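Local coordinates for extracellular solute-binding protein, family 1 (Bifidobacterium longum subsp. infantis ATCC 15697, PDB 3OMB) that probably captures a solute, perhaps a carbohydrate, outside the cell for delivery to an ABC-type importer, and binds a magnesium ion, at residues A[349-354]-A[465-470]. Residues are numbered along the deposited sequence; the frame is centred on the assembly and turned at random.
Sequences LSPAGL and YVNMDN
Pro351 and Ala352, at the corner where the chain passes from strand 349-350 into strand 352-356, meet residues 465-470, part of the loop between helices 436-452 and 473-486, without any pairing of backbones. The CA atoms of Pro351 and Tyr465 lie 7.8 Å apart, and those of Ala352 and Asp469 are 8.3 Å apart; such contact as there is comes from side chains. Proline suits the corner because its ring restricts phi and it has no N-H to offer a strand neighbour; Ala352 adds a left-handed backbone. Strand 349-350 pairs with 152-155, whereas 352-356 borders a mixed sheet. Just beyond the corner, Gly353 and Leu354 both face Ile152 in a classic beta bulge.

The ring of Pro351 presents CG to the amide of Asn467, 4.3 Å from ND2, a loose approach; that ND2 is hydrogen-bonded to the carbonyl of Asp464. A backbone bond from Asn470 N to Asn467 O (3.0 Å) closes the 3-10 turn, and OD1 of Asn467 takes a weak, Asx-turn-like bond from Asp469 N. With CG anti to the backbone N (chi1 -161°), Asp469 reaches toward the corner, its OD1 3.8 Å from CB of Ala352, a methyl offering only a small apolar surface. The carboxylate's polar partners are weak bonds from the N atoms of Ala105 and Val106. Asn470 ties the segment's end to its start: ND2 donates to O of Tyr465 at 3.1 Å, almost straight at 177°, and weakly to Lys140 O and Thr143 O.

With just 99 Å² buried and no hydrogen bond between the segments, this is light van der Waals packing at the surface; Asn467 and Asn470 are held mainly within or just before their own segment, Asp469 weakly by Ala105 and Val106.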
loop_
_atom_site.group_PDB
_atom_site.type_symbol
_atom_site.label_atom_id
_atom_site.label_comp_id
_atom_site.label_asym_id
_atom_site.label_seq_id
_atom_site.Cartn_x
_atom_site.Cartn_y
_atom_site.Cartn_z
ATOM N N LEU A 349 1.687 -7.874 -4.042
ATOM C CA LEU A 349 1.252 -8.803 -3.013
ATOM C C LEU A 349 0.681 -8.121 -1.793
ATOM O O LEU A 349 1.095 -7.029 -1.417
ATOM C CB LEU A 349 2.403 -9.706 -2.569
ATOM C CG LEU A 349 3.073 -10.503 -3.686
ATOM C CD1 LEU A 349 4.310 -11.206 -3.143
ATOM C CD2 LEU A 349 2.104 -11.499 -4.382
ATOM N N SER A 350 -0.271 -8.795 -1.165
ATOM C CA SER A 350 -1.001 -8.233 -0.048
ATOM C C SER A 350 -1.349 -9.375 0.904
ATOM O O SER A 350 -1.861 -10.400 0.464
ATOM C CB SER A 350 -2.246 -7.519 -0.579
ATOM O OG SER A 350 -3.183 -7.295 0.448
ATOM N N PRO A 351 -1.030 -9.220 2.208
ATOM C CA PRO A 351 -1.209 -10.369 3.089
ATOM C C PRO A 351 -2.668 -10.539 3.457
ATOM O O PRO A 351 -3.474 -9.640 3.204
ATOM C CB PRO A 351 -0.385 -10.015 4.336
ATOM C CG PRO A 351 0.307 -8.702 4.042
ATOM C CD PRO A 351 -0.411 -8.069 2.895
ATOM N N ALA A 352 -3.001 -11.704 4.012
ATOM C CA ALA A 352 -4.299 -11.938 4.650
ATOM C C ALA A 352 -5.534 -11.800 3.756
ATOM O O ALA A 352 -6.500 -11.126 4.105
ATOM C CB ALA A 352 -4.434 -11.044 5.912
ATOM N N GLY A 353 -5.509 -12.450 2.609
ATOM C CA GLY A 353 -6.649 -12.418 1.715
ATOM C C GLY A 353 -7.662 -13.513 2.011
ATOM O O GLY A 353 -8.850 -13.220 2.148
ATOM N N LEU A 354 -7.209 -14.766 2.107
ATOM C CA LEU A 354 -8.122 -15.878 2.345
ATOM C C LEU A 354 -7.935 -16.617 3.667
ATOM O O LEU A 354 -6.827 -17.025 3.996
ATOM C CB LEU A 354 -8.071 -16.877 1.184
ATOM C CG LEU A 354 -9.258 -17.858 1.207
ATOM C CD1 LEU A 354 -10.042 -17.845 -0.067
ATOM C CD2 LEU A 354 -8.742 -19.243 1.525
ATOM N N TYR A 465 6.796 -9.692 4.255
ATOM C CA TYR A 465 6.306 -10.832 5.026
ATOM C C TYR A 465 6.667 -10.764 6.515
ATOM O O TYR A 465 6.276 -11.651 7.283
ATOM C CB TYR A 465 6.770 -12.148 4.419
ATOM C CG TYR A 465 8.214 -12.187 4.024
ATOM C CD1 TYR A 465 9.202 -12.485 4.963
ATOM C CD2 TYR A 465 8.598 -11.946 2.694
ATOM C CE1 TYR A 465 10.546 -12.551 4.591
ATOM C CE2 TYR A 465 9.924 -12.020 2.308
ATOM C CZ TYR A 465 10.892 -12.327 3.263
ATOM O OH TYR A 465 12.208 -12.378 2.894
ATOM N N VAL A 466 7.428 -9.738 6.907
ATOM C CA VAL A 466 7.710 -9.489 8.314
ATOM C C VAL A 466 6.755 -8.390 8.770
ATOM O O VAL A 466 7.001 -7.194 8.541
ATOM C CB VAL A 466 9.167 -9.031 8.557
ATOM C CG1 VAL A 466 9.420 -8.844 10.033
ATOM C CG2 VAL A 466 10.172 -10.011 7.937
ATOM N N ASN A 467 5.659 -8.798 9.398
ATOM C CA ASN A 467 4.603 -7.866 9.767
ATOM C C ASN A 467 3.869 -8.359 11.023
ATOM O O ASN A 467 4.090 -9.483 11.488
ATOM C CB ASN A 467 3.640 -7.656 8.585
ATOM C CG ASN A 467 2.964 -8.930 8.181
ATOM O OD1 ASN A 467 2.176 -9.466 8.934
ATOM N ND2 ASN A 467 3.306 -9.456 7.014
HETATM N N MSE A 468 3.013 -7.519 11.586
HETATM C CA MSE A 468 2.514 -7.791 12.928
HETATM C C MSE A 468 1.558 -8.960 12.906
HETATM O O MSE A 468 1.365 -9.667 13.910
HETATM C CB MSE A 468 1.878 -6.546 13.511
HETATM C CG MSE A 468 2.917 -5.454 13.720
HETATM SE SE MSE A 468 2.218 -3.994 14.782
HETATM C CE MSE A 468 1.234 -5.071 16.056
ATOM N N ASP A 469 1.033 -9.199 11.715
ATOM C CA ASP A 469 0.100 -10.266 11.456
ATOM C C ASP A 469 0.774 -11.649 11.380
ATOM O O ASP A 469 0.100 -12.673 11.506
ATOM C CB ASP A 469 -0.604 -9.939 10.145
ATOM C CG ASP A 469 -1.871 -10.684 9.974
ATOM O OD1 ASP A 469 -2.086 -11.163 8.836
ATOM O OD2 ASP A 469 -2.650 -10.791 10.960
ATOM N N ASN A 470 2.096 -11.658 11.198
ATOM C CA ASN A 470 2.917 -12.876 11.167
ATOM C C ASN A 470 3.774 -13.133 12.433
ATOM O O ASN A 470 4.806 -13.818 12.370
ATOM C CB ASN A 470 3.840 -12.832 9.941
ATOM C CG ASN A 470 3.683 -14.069 9.045
ATOM O OD1 ASN A 470 2.949 -15.003 9.379
ATOM N ND2 ASN A 470 4.380 -14.076 7.906
#